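Local coordinates for protein FACT complex subunit POB3 (Chaetomium thermophilum var. thermophilum, PDB 4KHB) that probably reorganizes nucleosomes during transcription, DNA replication and repair as a subunit of the histone chaperone FACT, and here pairs through its N-terminal PH-like part with an Spt16 domain, at residues H[8-13]-H[76-81]; H[47-52]-H[92-97]; H[150-155]-H[166-171]. One frame throughout, in Å; residues are numbered along the deposited sequence.

Overall arrangement
Interactions 1 and 2 belong to the first PH-like domain and meet the same mixed sheet, their centres about 18 Å apart, whereas interaction 3 lies in the following SSRP1-family PH-like region, on the other side of the chain's centre and about 27 Å from the centre of interaction 1. Interaction 1 is the buried one, made of aromatic and aliphatic contacts where the two sheets meet. Interaction 2 is partly buried: it joins the sheet to the chain leaving helix 83-92, with a methyl-on-ring contact inside and a water bridge with one weak leg. Interaction 3, also partly buried, is the polar case: two hydrogen bonds hold a loop beside a strand end, next to the SPT16D chain.

Interaction 1: residues H[8-13]-H[76-81]; sequences ESFDHI and DGFQQE
At the corner where the chain passes from one sheet of the PH-like domain to the other, F10 and I13 close on F78, the last residue of strand 72-78. The two rings make a T-shaped (edge-to-face) pair, the edge of F78 turned toward the face of F10, with their planes at 73°. F78 CE1 makes the nearest approach, 3.7 Å from F10 CG, with F78 CD1 beside it. I13 takes a face of the same F78 ring. Its chi2 of -58° places CD1 over the centre, 3.7 Å from the F78 centroid and 11° off the ring normal, a CH-pi contact; I13 CD1 also rests 3.6 Å from G77 C. The other branch, I13 CG2, packs 3.7 Å from D76 O.

This corner is one of the places where the chain passes between the sheets. Strand 8-11 pairs with strand 22-27 in the antiparallel sheet, the chain turns at H12, and strand 13-15 pairs with strand 72-78 in the mixed sheet. As the C-terminal helix of a PH fold usually does, helix 83-92 closes one end of the two-sheet sandwich: L86 touches both rings, and R85 makes a cation-pi contact with F10 and a salt bridge with E8. Apolar F10, I13 and F78 fit this buried place between the sheets and under the helix. No hydrogen bond links the two segments. G77 and F78 both face Y61 in a G1 beta bulge. Glycine suits the first bulge position because its positive phi would press a CB against the preceding carbonyl oxygen; a CB there would also point toward segment 8-13 and run into H12 O, where I13 CA lies 4.8 Å from G77 CA.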
ATOM      1  N   GLU H   8     -13.630 -25.340   0.922  1.00 24.98           N
ATOM      2  CA  GLU H   8     -14.101 -24.105   1.532  1.00 24.24           C
ATOM      3  C   GLU H   8     -14.124 -23.008   0.481  1.00 24.99           C
ATOM      4  O   GLU H   8     -13.090 -22.668  -0.100  1.00 27.32           O
ATOM      5  CB  GLU H   8     -13.214 -23.688   2.703  1.00 26.24           C
ATOM      6  CG  GLU H   8     -13.365 -24.547   3.945  1.00 29.29           C
ATOM      7  CD  GLU H   8     -14.683 -24.299   4.652  1.00 34.00           C
ATOM      8  OE1 GLU H   8     -15.303 -23.244   4.397  1.00 31.80           O
ATOM      9  OE2 GLU H   8     -15.093 -25.147   5.470  1.00 36.53           O
ATOM     10  N   SER H   9     -15.306 -22.458   0.233  1.00 23.53           N
ATOM     11  CA  SER H   9     -15.472 -21.501  -0.850  1.00 25.42           C
ATOM     12  C   SER H   9     -15.834 -20.130  -0.301  1.00 25.46           C
ATOM     13  O   SER H   9     -16.517 -20.017   0.719  1.00 27.59           O
ATOM     14  CB  SER H   9     -16.537 -21.987  -1.836  1.00 26.65           C
ATOM     15  OG  SER H   9     -16.669 -21.089  -2.920  1.00 39.48           O
ATOM     16  N   PHE H  10     -15.380 -19.090  -0.991  1.00 19.40           N
ATOM     17  CA  PHE H  10     -15.635 -17.719  -0.575  1.00 21.04           C
ATOM     18  C   PHE H  10     -15.951 -16.898  -1.815  1.00 24.79           C
ATOM     19  O   PHE H  10     -15.237 -16.981  -2.819  1.00 23.44           O
ATOM     20  CB  PHE H  10     -14.422 -17.142   0.157  1.00 18.28           C
ATOM     21  CG  PHE H  10     -14.115 -17.824   1.461  1.00 18.91           C
ATOM     22  CD1 PHE H  10     -13.294 -18.944   1.504  1.00 13.58           C
ATOM     23  CD2 PHE H  10     -14.655 -17.347   2.646  1.00 17.46           C
ATOM     24  CE1 PHE H  10     -13.012 -19.571   2.710  1.00 15.78           C
ATOM     25  CE2 PHE H  10     -14.379 -17.966   3.852  1.00 18.50           C
ATOM     26  CZ  PHE H  10     -13.557 -19.079   3.886  1.00 16.52           C
ATOM     27  N   ASP H  11     -17.019 -16.112  -1.752  1.00 19.68           N
ATOM     28  CA  ASP H  11     -17.475 -15.374  -2.923  1.00 23.00           C
ATOM     29  C   ASP H  11     -17.057 -13.909  -2.898  1.00 27.01           C
ATOM     30  O   ASP H  11     -16.744 -13.362  -1.838  1.00 14.98           O
ATOM     31  CB  ASP H  11     -18.996 -15.489  -3.053  1.00 38.45           C
ATOM     32  CG  ASP H  11     -19.413 -16.607  -3.990  1.00 40.63           C
ATOM     33  OD1 ASP H  11     -18.810 -16.725  -5.078  1.00 48.52           O
ATOM     34  OD2 ASP H  11     -20.338 -17.367  -3.639  1.00 53.18           O
ATOM     35  N   HIS H  12     -17.049 -13.289  -4.078  1.00 25.01           N
ATOM     36  CA  HIS H  12     -16.763 -11.862  -4.225  1.00 24.27           C
ATOM     37  C   HIS H  12     -15.355 -11.492  -3.758  1.00 23.38           C
ATOM     38  O   HIS H  12     -15.175 -10.542  -2.994  1.00 26.60           O
ATOM     39  CB  HIS H  12     -17.813 -11.008  -3.505  1.00 24.04           C
ATOM     40  CG  HIS H  12     -17.955  -9.629  -4.071  1.00 32.21           C
ATOM     41  ND1 HIS H  12     -18.313  -9.395  -5.380  1.00 30.55           N
ATOM     42  CD2 HIS H  12     -17.777  -8.412  -3.505  1.00 29.65           C
ATOM     43  CE1 HIS H  12     -18.351  -8.091  -5.598  1.00 34.24           C
ATOM     44  NE2 HIS H  12     -18.031  -7.473  -4.475  1.00 35.61           N
ATOM     45  N   ILE H  13     -14.360 -12.236  -4.231  1.00 20.89           N
ATOM     46  CA  ILE H  13     -12.979 -12.007  -3.824  1.00 18.58           C
ATOM     47  C   ILE H  13     -12.145 -11.484  -4.996  1.00 20.14           C
ATOM     48  O   ILE H  13     -12.251 -11.991  -6.115  1.00 21.17           O
ATOM     49  CB  ILE H  13     -12.344 -13.298  -3.263  1.00 18.29           C
ATOM     50  CG1 ILE H  13     -13.197 -13.864  -2.122  1.00 17.40           C
ATOM     51  CG2 ILE H  13     -10.910 -13.044  -2.811  1.00 17.04           C
ATOM     52  CD1 ILE H  13     -13.395 -12.901  -0.960  1.00 16.39           C
ATOM     53  N   ASP H  76      -8.430  -9.855  -1.334  1.00 14.79           N
ATOM     54  CA  ASP H  76      -9.271  -9.012  -0.483  1.00 18.49           C
ATOM     55  C   ASP H  76     -10.736  -9.071  -0.922  1.00 17.10           C
ATOM     56  O   ASP H  76     -11.043  -9.460  -2.052  1.00 16.03           O
ATOM     57  CB  ASP H  76      -8.753  -7.565  -0.391  1.00 23.27           C
ATOM     58  CG  ASP H  76      -8.748  -6.843  -1.725  1.00 32.96           C
ATOM     59  OD1 ASP H  76      -9.047  -7.474  -2.761  1.00 43.24           O
ATOM     60  OD2 ASP H  76      -8.444  -5.630  -1.736  1.00 42.06           O
ATOM     61  N   GLY H  77     -11.632  -8.675  -0.022  1.00 17.95           N
ATOM     62  CA  GLY H  77     -13.060  -8.732  -0.274  1.00 16.07           C
ATOM     63  C   GLY H  77     -13.736  -9.674   0.702  1.00 17.21           C
ATOM     64  O   GLY H  77     -14.949  -9.887   0.642  1.00 16.32           O
ATOM     65  N   PHE H  78     -12.952 -10.230   1.619  1.00 15.46           N
ATOM     66  CA  PHE H  78     -13.503 -11.090   2.656  1.00 16.30           C
ATOM     67  C   PHE H  78     -14.292 -10.257   3.658  1.00 19.51           C
ATOM     68  O   PHE H  78     -14.051  -9.056   3.812  1.00 14.52           O
ATOM     69  CB  PHE H  78     -12.393 -11.849   3.384  1.00 10.77           C
ATOM     70  CG  PHE H  78     -11.693 -12.872   2.536  1.00 15.39           C
ATOM     71  CD1 PHE H  78     -12.233 -14.141   2.368  1.00 12.44           C
ATOM     72  CD2 PHE H  78     -10.479 -12.576   1.936  1.00 13.14           C
ATOM     73  CE1 PHE H  78     -11.585 -15.091   1.596  1.00 15.14           C
ATOM     74  CE2 PHE H  78      -9.822 -13.521   1.164  1.00 12.31           C
ATOM     75  CZ  PHE H  78     -10.376 -14.780   0.993  1.00 13.04           C
ATOM     76  N   GLN H  79     -15.233 -10.895   4.341  1.00 17.43           N
ATOM     77  CA  GLN H  79     -15.950 -10.232   5.419  1.00 19.70           C
ATOM     78  C   GLN H  79     -15.222 -10.505   6.727  1.00 22.81           C
ATOM     79  O   GLN H  79     -14.471 -11.476   6.831  1.00 15.87           O
ATOM     80  CB  GLN H  79     -17.396 -10.732   5.496  1.00 23.30           C
ATOM     81  CG  GLN H  79     -18.188 -10.501   4.216  1.00 26.97           C
ATOM     82  CD  GLN H  79     -19.018  -9.236   4.272  1.00 46.80           C
ATOM     83  OE1 GLN H  79     -19.834  -9.053   5.175  1.00 56.57           O
ATOM     84  NE2 GLN H  79     -18.810  -8.348   3.306  1.00 53.06           N
ATOM     85  N   GLN H  80     -15.428  -9.635   7.711  1.00 23.93           N
ATOM     86  CA  GLN H  80     -14.791  -9.775   9.015  1.00 25.49           C
ATOM     87  C   GLN H  80     -15.146 -11.113   9.665  1.00 24.01           C
ATOM     88  O   GLN H  80     -14.346 -11.689  10.404  1.00 25.53           O
ATOM     89  CB  GLN H  80     -15.204  -8.612   9.927  1.00 26.40           C
ATOM     90  CG  GLN H  80     -14.503  -8.585  11.282  1.00 34.38           C
ATOM     91  CD  GLN H  80     -14.726  -7.285  12.035  1.00 37.98           C
ATOM     92  OE1 GLN H  80     -15.843  -6.981  12.453  1.00 42.93           O
ATOM     93  NE2 GLN H  80     -13.662  -6.513  12.209  1.00 34.94           N
ATOM     94  N   GLU H  81     -16.350 -11.600   9.374  1.00 17.61           N
ATOM     95  CA  GLU H  81     -16.841 -12.862   9.918  1.00 19.53           C
ATOM     96  C   GLU H  81     -16.084 -14.071   9.362  1.00 21.24           C
ATOM     97  O   GLU H  81     -16.142 -15.169   9.928  1.00 17.82           O
ATOM     98  CB  GLU H  81     -18.347 -12.992   9.639  1.00 24.59           C
ATOM     99  CG  GLU H  81     -18.741 -14.147   8.723  1.00 31.83           C
ATOM    100  CD  GLU H  81     -20.084 -13.932   8.051  1.00 57.59           C
ATOM    101  OE1 GLU H  81     -20.869 -14.901   7.958  1.00 59.67           O
ATOM    102  OE2 GLU H  81     -20.351 -12.796   7.607  1.00 59.44           O
TER

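Interaction 2: residues H[47-52]-H[92-97]; sequences SNIGGA and NWYSTN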
ATOM      1  N   SER H  47       2.445 -26.737  -1.480  1.00 17.35           N
ATOM      2  CA  SER H  47       3.887 -26.791  -1.278  1.00 22.68           C
ATOM      3  C   SER H  47       4.558 -25.415  -1.327  1.00 20.79           C
ATOM      4  O   SER H  47       5.660 -25.246  -0.803  1.00 20.08           O
ATOM      5  CB  SER H  47       4.520 -27.750  -2.289  1.00 25.11           C
ATOM      6  OG  SER H  47       4.321 -27.300  -3.614  1.00 20.84           O
ATOM      7  N   ASN H  48       3.902 -24.437  -1.949  1.00 18.02           N
ATOM      8  CA  ASN H  48       4.431 -23.071  -1.973  1.00 17.56           C
ATOM      9  C   ASN H  48       3.651 -22.098  -1.089  1.00 18.82           C
ATOM     10  O   ASN H  48       3.641 -20.894  -1.347  1.00 17.03           O
ATOM     11  CB  ASN H  48       4.504 -22.526  -3.404  1.00 15.64           C
ATOM     12  CG  ASN H  48       5.556 -21.435  -3.566  1.00 14.85           C
ATOM     13  OD1 ASN H  48       6.394 -21.227  -2.687  1.00 13.55           O
ATOM     14  ND2 ASN H  48       5.517 -20.739  -4.692  1.00 13.58           N
ATOM     15  N   ILE H  49       2.987 -22.614  -0.060  1.00 13.54           N
ATOM     16  CA  ILE H  49       2.311 -21.745   0.898  1.00 17.41           C
ATOM     17  C   ILE H  49       3.132 -21.684   2.187  1.00 18.73           C
ATOM     18  O   ILE H  49       3.159 -22.640   2.967  1.00 20.46           O
ATOM     19  CB  ILE H  49       0.860 -22.213   1.181  1.00 20.25           C
ATOM     20  CG1 ILE H  49       0.014 -22.119  -0.093  1.00 22.89           C
ATOM     21  CG2 ILE H  49       0.230 -21.383   2.289  1.00 15.12           C
ATOM     22  CD1 ILE H  49      -1.430 -22.563   0.077  1.00 20.59           C
ATOM     23  N   GLY H  50       3.808 -20.557   2.396  1.00 21.58           N
ATOM     24  CA  GLY H  50       4.722 -20.399   3.515  1.00 13.78           C
ATOM     25  C   GLY H  50       4.190 -19.581   4.676  1.00 14.99           C
ATOM     26  O   GLY H  50       4.661 -19.724   5.812  1.00 17.88           O
ATOM     27  N   GLY H  51       3.215 -18.719   4.400  1.00 17.97           N
ATOM     28  CA  GLY H  51       2.657 -17.861   5.431  1.00 15.11           C
ATOM     29  C   GLY H  51       1.454 -17.061   4.967  1.00 15.34           C
ATOM     30  O   GLY H  51       1.177 -16.979   3.768  1.00 11.34           O
ATOM     31  N   ALA H  52       0.739 -16.465   5.917  1.00 14.68           N
ATOM     32  CA  ALA H  52      -0.484 -15.736   5.599  1.00 13.30           C
ATOM     33  C   ALA H  52      -0.775 -14.624   6.601  1.00 11.41           C
ATOM     34  O   ALA H  52      -0.599 -14.801   7.809  1.00 10.18           O
ATOM     35  CB  ALA H  52      -1.662 -16.694   5.517  1.00  9.68           C
ATOM     36  N   ASN H  92      -5.039 -26.148   9.643  1.00 18.39           N
ATOM     37  CA  ASN H  92      -5.269 -27.577   9.434  1.00 24.59           C
ATOM     38  C   ASN H  92      -4.706 -28.119   8.119  1.00 23.58           C
ATOM     39  O   ASN H  92      -4.241 -29.256   8.062  1.00 28.51           O
ATOM     40  CB  ASN H  92      -6.761 -27.914   9.538  1.00 23.47           C
ATOM     41  CG  ASN H  92      -7.323 -27.688  10.929  1.00 31.13           C
ATOM     42  OD1 ASN H  92      -6.580 -27.519  11.897  1.00 27.43           O
ATOM     43  ND2 ASN H  92      -8.644 -27.704  11.037  1.00 31.55           N
ATOM     44  N   TRP H  93      -4.758 -27.307   7.065  1.00 20.34           N
ATOM     45  CA  TRP H  93      -4.304 -27.730   5.741  1.00 18.04           C
ATOM     46  C   TRP H  93      -2.896 -27.261   5.377  1.00 21.29           C
ATOM     47  O   TRP H  93      -2.124 -28.010   4.773  1.00 24.37           O
ATOM     48  CB  TRP H  93      -5.296 -27.265   4.667  1.00 21.25           C
ATOM     49  CG  TRP H  93      -6.605 -28.004   4.686  1.00 24.72           C
ATOM     50  CD1 TRP H  93      -6.884 -29.155   5.364  1.00 28.36           C
ATOM     51  CD2 TRP H  93      -7.814 -27.641   4.000  1.00 18.70           C
ATOM     52  NE1 TRP H  93      -8.187 -29.534   5.139  1.00 25.22           N
ATOM     53  CE2 TRP H  93      -8.780 -28.621   4.306  1.00 22.70           C
ATOM     54  CE3 TRP H  93      -8.172 -26.583   3.159  1.00 19.47           C
ATOM     55  CZ2 TRP H  93     -10.082 -28.572   3.800  1.00 21.23           C
ATOM     56  CZ3 TRP H  93      -9.467 -26.537   2.661  1.00 25.75           C
ATOM     57  CH2 TRP H  93     -10.402 -27.527   2.980  1.00 19.26           C
ATOM     58  N   TYR H  94      -2.558 -26.029   5.743  1.00 16.72           N
ATOM     59  CA  TYR H  94      -1.344 -25.405   5.227  1.00 16.19           C
ATOM     60  C   TYR H  94      -0.228 -25.270   6.268  1.00 15.83           C
ATOM     61  O   TYR H  94       0.831 -24.707   5.971  1.00 20.88           O
ATOM     62  CB  TYR H  94      -1.676 -24.040   4.607  1.00 15.90           C
ATOM     63  CG  TYR H  94      -2.784 -24.092   3.565  1.00 15.87           C
ATOM     64  CD1 TYR H  94      -2.985 -25.228   2.790  1.00 16.27           C
ATOM     65  CD2 TYR H  94      -3.628 -23.007   3.364  1.00 17.21           C
ATOM     66  CE1 TYR H  94      -3.994 -25.282   1.848  1.00 19.43           C
ATOM     67  CE2 TYR H  94      -4.642 -23.051   2.419  1.00 17.26           C
ATOM     68  CZ  TYR H  94      -4.817 -24.194   1.666  1.00 21.99           C
ATOM     69  OH  TYR H  94      -5.820 -24.257   0.724  1.00 16.12           O
ATOM     70  N   SER H  95      -0.469 -25.783   7.475  1.00 14.36           N
ATOM     71  CA  SER H  95       0.510 -25.711   8.562  1.00 20.16           C
ATOM     72  C   SER H  95       0.944 -24.268   8.795  1.00 24.66           C
ATOM     73  O   SER H  95       2.124 -23.994   9.036  1.00 21.46           O
ATOM     74  CB  SER H  95       1.729 -26.600   8.280  1.00 20.68           C
ATOM     75  OG  SER H  95       1.354 -27.959   8.133  1.00 36.85           O
ATOM     76  N   THR H  96      -0.017 -23.351   8.723  1.00 21.38           N
ATOM     77  CA  THR H  96       0.281 -21.929   8.822  1.00 17.48           C
ATOM     78  C   THR H  96      -0.684 -21.203   9.753  1.00 20.68           C
ATOM     79  O   THR H  96      -1.896 -21.441   9.720  1.00 19.30           O
ATOM     80  CB  THR H  96       0.195 -21.260   7.433  1.00 23.12           C
ATOM     81  OG1 THR H  96       1.033 -21.957   6.500  1.00 23.08           O
ATOM     82  CG2 THR H  96       0.631 -19.815   7.509  1.00 29.17           C
ATOM     83  N   ASN H  97      -0.143 -20.314  10.582  1.00 18.04           N
ATOM     84  CA  ASN H  97      -0.970 -19.437  11.399  1.00 17.97           C
ATOM     85  C   ASN H  97      -1.346 -18.193  10.601  1.00 17.16           C
ATOM     86  O   ASN H  97      -0.468 -17.492  10.091  1.00 23.13           O
ATOM     87  CB  ASN H  97      -0.248 -19.057  12.700  1.00 20.26           C
ATOM     88  CG  ASN H  97      -0.024 -20.251  13.615  1.00 24.68           C
ATOM     89  OD1 ASN H  97      -0.907 -21.092  13.780  1.00 27.67           O
ATOM     90  ND2 ASN H  97       1.157 -20.328  14.218  1.00 28.28           N
TER
HETATM   91  O   HOH W   1       1.922 -17.267   8.931  1.00 11.32           O
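The Y94 ring carries the I49 side chain on one face: CD1 stands over the centre, 3.8 Å from the Y94 centroid and only 4° off the ring normal, a CH-pi contact in which the methyl is about equally distant from all six ring carbons. F90 forms a T-shaped pair with the Y94 ring, and the phenol hydroxyl reaches beyond the contact to a hydrogen bond with A27 O. The second I49 branch, CG2, touches Y94 CB at 4.0 Å. Tyrosine suits this place because its ring packs in the hydrophobic interior while its OH ties to strand 22-27.

Further along, T96 presents its methyl to the opposite backbone, CG2 lying 3.5 Å from G51 CA and 3.7 Å from A52 N. Its hydroxyl turns back to its own segment: with OG1 anti to the carbonyl carbon (chi1 -54°), T96 OG1 donates to Y94 O at 2.8 Å, from well above the carbonyl plane (62° out of it). G50 and G51 both face L66 in a classic beta bulge, and glycine readily tolerates the nearly fully extended backbone of G51. S95, with positive phi, turns the chain out of helix 83-92 toward strand 98-100, which runs parallel to strand 51-56.

Beside exposed N97 a water donates to N97 O at 2.7 Å and accepts a weak bond from A52 N. No direct hydrogen bond joins the two segments, so the interior of the contact rests on apolar packing, while T96 OG1 is met by Y94 O, Y94 OH by A27 O, and N97 O by water.

Interaction 3: residues H[150-155]-H[166-171]; sequences VEFAPG and VKSKKA
S168 and A153 grip each other with two hydrogen bonds. A153 N donates to S168 OG at 3.0 Å, nearly straight at 166°, and S168 N donates in return to A153 O, also at 3.0 Å, from a position 51° out of the carbonyl plane. The S168 rotation (chi1 -56°) sets OG beside its own backbone N, which lets both atoms face A153; besides accepting from A153, OG is bonded to E136 O. Serine suits this buried place: its small hydroxyl both accepts and donates where two backbone groups converge.

Around this pair the contacts are van der Waals. S168 OG sits near the plane of the F152 ring, at its edge, and 3.7 Å from F152 CB, which also meets A171 CB at 4.1 Å. P154 CA comes to 3.7 Å from S168 O. The extended K167 chain lies beside A153 O through CG. M41 of the SPT16D chain packs on F152 and A171.

The two bonds join the end of strand 147-152 to the later part of the long connection leading to strand 177-184, its antiparallel neighbour in the SSRP1-family PH-like region.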
ATOM      1  N   VAL H 150      12.496   4.236  -5.902  1.00 13.74           N
ATOM      2  CA  VAL H 150      11.892   2.976  -6.319  1.00 12.47           C
ATOM      3  C   VAL H 150      10.864   3.281  -7.398  1.00 10.81           C
ATOM      4  O   VAL H 150       9.846   3.924  -7.133  1.00 13.39           O
ATOM      5  CB  VAL H 150      11.215   2.245  -5.143  1.00 12.57           C
ATOM      6  CG1 VAL H 150      10.598   0.942  -5.614  1.00 11.56           C
ATOM      7  CG2 VAL H 150      12.216   1.983  -4.036  1.00  7.80           C
ATOM      8  N   GLU H 151      11.136   2.818  -8.614  1.00 17.36           N
ATOM      9  CA  GLU H 151      10.321   3.181  -9.770  1.00 17.87           C
ATOM     10  C   GLU H 151       9.443   2.044 -10.274  1.00 13.32           C
ATOM     11  O   GLU H 151       9.803   0.868 -10.180  1.00 14.23           O
ATOM     12  CB  GLU H 151      11.200   3.711 -10.908  1.00 16.77           C
ATOM     13  CG  GLU H 151      12.490   4.370 -10.447  1.00 26.81           C
ATOM     14  CD  GLU H 151      13.193   5.108 -11.568  1.00 39.56           C
ATOM     15  OE1 GLU H 151      14.330   5.576 -11.350  1.00 48.84           O
ATOM     16  OE2 GLU H 151      12.606   5.228 -12.662  1.00 47.10           O
ATOM     17  N   PHE H 152       8.284   2.412 -10.811  1.00 11.72           N
ATOM     18  CA  PHE H 152       7.337   1.440 -11.333  1.00 15.64           C
ATOM     19  C   PHE H 152       7.068   1.681 -12.813  1.00 16.94           C
ATOM     20  O   PHE H 152       7.292   2.780 -13.324  1.00 19.55           O
ATOM     21  CB  PHE H 152       6.038   1.506 -10.531  1.00 11.93           C
ATOM     22  CG  PHE H 152       6.240   1.376  -9.051  1.00 16.40           C
ATOM     23  CD1 PHE H 152       6.349   0.125  -8.463  1.00 14.84           C
ATOM     24  CD2 PHE H 152       6.333   2.505  -8.247  1.00 14.67           C
ATOM     25  CE1 PHE H 152       6.541  -0.002  -7.097  1.00 15.60           C
ATOM     26  CE2 PHE H 152       6.526   2.386  -6.883  1.00 15.43           C
ATOM     27  CZ  PHE H 152       6.628   1.131  -6.306  1.00 12.89           C
ATOM     28  N   ALA H 153       6.584   0.649 -13.498  1.00 19.00           N
ATOM     29  CA  ALA H 153       6.228   0.759 -14.908  1.00 23.44           C
ATOM     30  C   ALA H 153       4.757   0.436 -15.094  1.00 24.51           C
ATOM     31  O   ALA H 153       4.413  -0.659 -15.542  1.00 29.00           O
ATOM     32  CB  ALA H 153       7.078  -0.180 -15.745  1.00 24.08           C
ATOM     33  N   PRO H 154       3.880   1.387 -14.740  1.00 25.35           N
ATOM     34  CA  PRO H 154       2.441   1.135 -14.843  1.00 24.87           C
ATOM     35  C   PRO H 154       1.992   1.090 -16.298  1.00 28.31           C
ATOM     36  O   PRO H 154       0.970   0.478 -16.609  1.00 35.52           O
ATOM     37  CB  PRO H 154       1.829   2.342 -14.129  1.00 23.31           C
ATOM     38  CG  PRO H 154       2.834   3.430 -14.319  1.00 22.21           C
ATOM     39  CD  PRO H 154       4.167   2.741 -14.231  1.00 22.75           C
ATOM     40  N   GLY H 155       2.754   1.738 -17.175  1.00 30.14           N
ATOM     41  CA  GLY H 155       2.395   1.830 -18.577  1.00 43.14           C
ATOM     42  C   GLY H 155       3.413   1.165 -19.480  1.00 48.14           C
ATOM     43  O   GLY H 155       3.072   0.303 -20.290  1.00 58.56           O
ATOM     44  N   VAL H 166       9.665  -4.964 -17.934  1.00 77.73           N
ATOM     45  CA  VAL H 166       8.857  -5.365 -16.782  1.00 79.93           C
ATOM     46  C   VAL H 166       7.596  -4.505 -16.675  1.00 70.98           C
ATOM     47  O   VAL H 166       7.616  -3.323 -17.023  1.00 68.58           O
ATOM     48  CB  VAL H 166       9.675  -5.252 -15.469  1.00 80.59           C
ATOM     49  CG1 VAL H 166       8.844  -5.663 -14.260  1.00 57.70           C
ATOM     50  CG2 VAL H 166      10.935  -6.102 -15.551  1.00 74.67           C
ATOM     51  N   LYS H 167       6.497  -5.102 -16.219  1.00 57.98           N
ATOM     52  CA  LYS H 167       5.269  -4.347 -15.999  1.00 45.64           C
ATOM     53  C   LYS H 167       4.744  -4.405 -14.562  1.00 45.27           C
ATOM     54  O   LYS H 167       4.755  -5.458 -13.921  1.00 47.33           O
ATOM     55  CB  LYS H 167       4.153  -4.824 -16.930  1.00 37.75           C
ATOM     56  CG  LYS H 167       3.172  -3.719 -17.285  1.00 46.19           C
ATOM     57  CD  LYS H 167       1.891  -4.263 -17.880  1.00 46.47           C
ATOM     58  CE  LYS H 167       0.859  -3.159 -18.011  1.00 46.10           C
ATOM     59  NZ  LYS H 167      -0.385  -3.634 -18.668  1.00 47.83           N
ATOM     60  N   SER H 168       4.272  -3.261 -14.075  1.00 31.02           N
ATOM     61  CA  SER H 168       3.753  -3.136 -12.715  1.00 27.22           C
ATOM     62  C   SER H 168       2.236  -3.092 -12.893  1.00 27.06           C
ATOM     63  O   SER H 168       1.663  -2.021 -13.107  1.00 25.28           O
ATOM     64  CB  SER H 168       4.323  -1.882 -12.048  1.00 19.61           C
ATOM     65  OG  SER H 168       5.740  -1.889 -12.067  1.00 22.06           O
ATOM     66  N   LYS H 169       1.591  -4.252 -12.793  1.00 24.92           N
ATOM     67  CA  LYS H 169       0.131  -4.339 -12.831  1.00 31.61           C
ATOM     68  C   LYS H 169      -0.595  -3.810 -11.588  1.00 25.62           C
ATOM     69  O   LYS H 169      -1.668  -3.213 -11.709  1.00 24.34           O
ATOM     70  CB  LYS H 169      -0.319  -5.767 -13.171  1.00 27.57           C
ATOM     71  CG  LYS H 169       0.651  -6.501 -14.091  1.00 42.24           C
ATOM     72  CD  LYS H 169       0.336  -7.987 -14.215  1.00 50.10           C
ATOM     73  CE  LYS H 169       1.427  -8.718 -15.000  1.00 48.90           C
ATOM     74  NZ  LYS H 169       2.227  -9.650 -14.159  1.00 50.67           N
ATOM     75  N   LYS H 170      -0.033  -4.028 -10.402  1.00 20.70           N
ATOM     76  CA  LYS H 170      -0.684  -3.552  -9.183  1.00 25.06           C
ATOM     77  C   LYS H 170      -0.529  -2.045  -9.008  1.00 19.78           C
ATOM     78  O   LYS H 170      -1.353  -1.400  -8.361  1.00 20.42           O
ATOM     79  CB  LYS H 170      -0.157  -4.282  -7.944  1.00 20.73           C
ATOM     80  CG  LYS H 170      -0.508  -5.760  -7.879  1.00 24.54           C
ATOM     81  CD  LYS H 170      -0.020  -6.377  -6.574  1.00 24.69           C
ATOM     82  CE  LYS H 170      -0.480  -7.819  -6.446  1.00 18.47           C
ATOM     83  NZ  LYS H 170      -0.001  -8.465  -5.194  1.00 24.10           N
ATOM     84  N   ALA H 171       0.530  -1.486  -9.584  1.00 18.07           N
ATOM     85  CA  ALA H 171       0.730  -0.043  -9.554  1.00 21.70           C
ATOM     86  C   ALA H 171      -0.294   0.666 -10.433  1.00 23.01           C
ATOM     87  O   ALA H 171      -0.632   1.826 -10.194  1.00 17.09           O
ATOM     88  CB  ALA H 171       2.143   0.306  -9.993  1.00 13.29           C
TER